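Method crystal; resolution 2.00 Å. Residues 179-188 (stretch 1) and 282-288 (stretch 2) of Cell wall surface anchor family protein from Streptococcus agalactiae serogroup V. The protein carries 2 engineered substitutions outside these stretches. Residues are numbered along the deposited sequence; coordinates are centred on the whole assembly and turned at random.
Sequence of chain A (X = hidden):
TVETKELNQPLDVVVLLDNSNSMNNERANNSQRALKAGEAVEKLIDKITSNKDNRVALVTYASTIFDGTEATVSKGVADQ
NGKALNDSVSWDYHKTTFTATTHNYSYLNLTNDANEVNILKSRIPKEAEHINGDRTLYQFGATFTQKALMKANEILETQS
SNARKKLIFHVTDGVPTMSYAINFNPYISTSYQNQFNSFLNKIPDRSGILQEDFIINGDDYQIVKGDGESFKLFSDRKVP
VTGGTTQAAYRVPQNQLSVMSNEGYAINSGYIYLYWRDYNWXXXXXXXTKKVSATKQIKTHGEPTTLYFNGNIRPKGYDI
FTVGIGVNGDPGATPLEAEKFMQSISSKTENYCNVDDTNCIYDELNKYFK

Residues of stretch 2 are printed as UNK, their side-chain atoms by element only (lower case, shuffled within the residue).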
# COMPACT_ATOMS: atom_id res chain seq x y z
N SER A 179 -1.94 1.80 4.46
CA SER A 179 -1.75 0.72 5.42
C SER A 179 -2.98 0.52 6.25
O SER A 179 -3.80 1.44 6.39
CB SER A 179 -0.54 1.03 6.35
OG SER A 179 -0.86 2.14 7.18
N TYR A 180 -3.15 -0.68 6.81
CA TYR A 180 -4.19 -0.83 7.85
C TYR A 180 -3.80 -0.19 9.20
O TYR A 180 -2.62 -0.21 9.58
CB TYR A 180 -4.64 -2.30 7.99
CG TYR A 180 -5.46 -2.79 6.82
CD1 TYR A 180 -6.72 -2.24 6.55
CD2 TYR A 180 -5.01 -3.82 5.99
CE1 TYR A 180 -7.50 -2.66 5.46
CE2 TYR A 180 -5.79 -4.27 4.90
CZ TYR A 180 -7.04 -3.68 4.65
OH TYR A 180 -7.82 -4.11 3.59
N ALA A 181 -4.79 0.37 9.91
CA ALA A 181 -4.59 0.94 11.24
C ALA A 181 -4.30 -0.10 12.33
O ALA A 181 -5.00 -1.12 12.42
CB ALA A 181 -5.83 1.73 11.68
N ILE A 182 -3.35 0.25 13.21
CA ILE A 182 -3.11 -0.49 14.46
C ILE A 182 -4.22 -0.12 15.45
O ILE A 182 -4.52 1.07 15.63
CB ILE A 182 -1.72 -0.17 15.01
CG1 ILE A 182 -0.64 -0.71 14.06
CG2 ILE A 182 -1.54 -0.78 16.43
CD1 ILE A 182 0.81 -0.16 14.30
N ASN A 183 -4.86 -1.12 16.04
CA ASN A 183 -6.04 -0.85 16.89
C ASN A 183 -5.74 -0.37 18.30
O ASN A 183 -6.09 -1.04 19.27
CB ASN A 183 -6.98 -2.08 16.94
CG ASN A 183 -8.42 -1.72 17.36
OD1 ASN A 183 -8.81 -0.54 17.41
ND2 ASN A 183 -9.20 -2.75 17.64
N PHE A 184 -5.13 0.80 18.42
CA PHE A 184 -4.97 1.46 19.71
C PHE A 184 -6.32 1.78 20.40
O PHE A 184 -7.36 2.05 19.74
CB PHE A 184 -4.17 2.75 19.56
CG PHE A 184 -2.73 2.53 19.16
CD1 PHE A 184 -1.78 2.13 20.10
CD2 PHE A 184 -2.33 2.75 17.84
CE1 PHE A 184 -0.43 1.94 19.73
CE2 PHE A 184 -1.00 2.58 17.47
CZ PHE A 184 -0.04 2.16 18.43
N ASN A 185 -6.30 1.77 21.73
CA ASN A 185 -7.52 1.99 22.48
C ASN A 185 -7.43 3.34 23.20
O ASN A 185 -6.66 3.50 24.15
CB ASN A 185 -7.77 0.83 23.44
CG ASN A 185 -9.09 0.98 24.20
OD1 ASN A 185 -9.66 2.08 24.27
ND2 ASN A 185 -9.56 -0.11 24.79
N PRO A 186 -8.20 4.34 22.72
CA PRO A 186 -8.05 5.68 23.24
C PRO A 186 -8.76 5.85 24.57
O PRO A 186 -8.65 6.91 25.19
CB PRO A 186 -8.74 6.54 22.17
CG PRO A 186 -9.75 5.71 21.60
CD PRO A 186 -9.22 4.28 21.65
N TYR A 187 -9.46 4.82 25.02
CA TYR A 187 -10.41 4.98 26.11
C TYR A 187 -9.94 4.34 27.40
O TYR A 187 -10.68 4.29 28.35
CB TYR A 187 -11.78 4.44 25.69
CG TYR A 187 -12.37 5.25 24.54
CD1 TYR A 187 -12.21 6.64 24.49
CD2 TYR A 187 -13.08 4.63 23.51
CE1 TYR A 187 -12.74 7.40 23.44
CE2 TYR A 187 -13.63 5.37 22.46
CZ TYR A 187 -13.45 6.76 22.44
OH TYR A 187 -13.98 7.51 21.42
N ILE A 188 -8.71 3.85 27.40
CA ILE A 188 -8.15 3.29 28.62
C ILE A 188 -6.98 4.17 29.06
O ILE A 188 -6.45 4.94 28.26
CB ILE A 188 -7.73 1.79 28.47
CG1 ILE A 188 -6.74 1.58 27.32
CG2 ILE A 188 -8.95 0.90 28.34
CD1 ILE A 188 -6.23 0.15 27.24
N UNK A 282 -0.27 11.61 11.74
CA UNK A 282 0.41 10.75 12.73
C UNK A 282 -0.68 10.26 13.69
O UNK A 282 -1.59 11.02 14.03
c UNK A 282 2.64 11.80 12.48
c UNK A 282 1.53 11.52 13.45
c UNK A 282 2.08 10.72 14.63
N UNK A 283 -0.62 8.99 14.07
CA UNK A 283 -1.60 8.46 15.00
C UNK A 283 -0.90 7.45 15.93
O UNK A 283 0.23 7.03 15.67
o UNK A 283 -1.57 2.61 12.38
c UNK A 283 -1.87 3.85 12.83
c UNK A 283 -1.76 6.25 12.57
c UNK A 283 -2.49 6.43 13.74
c UNK A 283 -1.46 4.97 12.10
c UNK A 283 -2.80 7.82 14.25
c UNK A 283 -2.58 4.00 14.00
c UNK A 283 -2.89 5.30 14.45
N UNK A 284 -1.56 7.05 17.01
CA UNK A 284 -2.94 7.38 17.41
C UNK A 284 -3.09 8.82 17.93
O UNK A 284 -2.10 9.46 18.27
c UNK A 284 -3.21 6.38 18.54
c UNK A 284 -1.83 6.15 19.13
c UNK A 284 -0.83 6.31 18.06
N UNK A 285 -4.33 9.29 17.91
CA UNK A 285 -4.75 10.56 18.50
C UNK A 285 -6.15 10.35 19.13
O UNK A 285 -6.93 9.51 18.64
c UNK A 285 -4.78 11.67 17.43
c UNK A 285 -5.12 10.84 15.06
c UNK A 285 -7.86 11.24 15.19
c UNK A 285 -7.30 10.76 14.02
c UNK A 285 -7.04 11.56 16.28
c UNK A 285 -5.93 10.55 13.96
c UNK A 285 -5.66 11.35 16.23
N UNK A 286 -6.45 11.09 20.19
CA UNK A 286 -7.73 11.02 20.88
C UNK A 286 -8.81 11.40 19.90
O UNK A 286 -8.75 12.47 19.31
c UNK A 286 -7.76 11.98 22.07
o UNK A 286 -8.88 11.60 24.13
o UNK A 286 -10.16 11.97 22.41
c UNK A 286 -9.03 11.84 22.92
N UNK A 287 -9.80 10.53 19.72
CA UNK A 287 -10.76 10.84 18.65
C UNK A 287 -11.69 12.01 19.02
O UNK A 287 -12.25 12.64 18.12
c UNK A 287 -11.54 9.53 18.47
c UNK A 287 -10.15 9.32 20.48
c UNK A 287 -11.18 8.65 19.63
N UNK A 288 -11.82 12.31 20.31
CA UNK A 288 -12.64 13.45 20.73
C UNK A 288 -11.88 14.76 20.72
O UNK A 288 -12.30 15.72 20.05
c UNK A 288 -13.31 13.20 22.09
c UNK A 288 -16.91 12.39 20.79
c UNK A 288 -14.62 12.40 21.96
c UNK A 288 -15.66 13.22 21.14
n UNK A 288 -16.69 11.50 19.63
O HOH W 1 -1.42 1.94 9.69

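Position 282 carries three side-chain carbons, the first of which bears the other two, and none of them touches stretch 1. This beta-branched, wholly apolar group is valine, and Val282 stays out of reach of stretch 1.

At position 283 one carbon leads into a six-carbon ring that bears a single oxygen. That oxygen lies 3.1 Å from Ile182 N and 3.6 Å from Ala181 CA, and a ring carbon comes within 4.0 Å of Phe184 CD2. A hydroxyl-bearing aromatic ring is the signature of tyrosine. The CA-to-CB bond of Tyr283 points sideways, yet the ring reaches across to stretch 1. Its OH accepts a nearly linear hydrogen bond from Ile182 N, with an angle of 173°. Lower on the ring, Tyr283 CE2 is the carbon that packs against Phe184 CD2, near the plane of the phenylalanine ring and at its edge.

Position 284 has three carbons that close a ring onto its own backbone nitrogen, one of them 3.7 Å from Phe184 CD2. It is therefore proline, here preceded by a cis peptide bond. The CA-to-CB bond of Pro284 points toward stretch 1. Its CG sits over one face of the Phe184 ring, 3.8 Å from the ring centroid and 19° off the normal, a CH-pi contact.

Position 285 shows one carbon followed by a six-carbon ring without a heteroatom, and it makes no contact with stretch 1: phenylalanine. The CA-to-CB bond of Phe285 points away from stretch 1.

Two carbons, the second carrying two oxygens, none in contact with stretch 1, identify position 286 as aspartate. The end of the Asp286 side chain comes nearer to stretch 1 without contact, and OD2 accepts a hydrogen bond from the backbone N of position 288 at 2.7 Å.

Position 287 repeats the three-carbon ring closed onto the backbone nitrogen. One ring carbon lies 3.5 Å from Pro186 CB and another 3.5 Å from Tyr187 OH. This is a second proline; in Pro287 the two carbons are CD and CG, respectively.

Four carbons in a row ending in nitrogen, without contact to stretch 1, make position 288 lysine; Lys288 is exposed.

The contact joins two irregular segments through a polar anchor and a series of apolar contacts. Water 1 extends the anchor, lying 2.8 Å from Tyr283 OH and 2.6 Å from Ser179 OG and donating to Tyr180 O at 2.5 Å, so the buried phenol is tied to stretch 1 both directly and through solvent. Phe184 packs against Tyr283 and Pro284 together, and Pro287 continues the apolar surface to Pro186 and Tyr187, where stretch 1 enters a type I turn from Asn185 to Ile188.

Stretch 2, residues 282-288: VYPFDPK
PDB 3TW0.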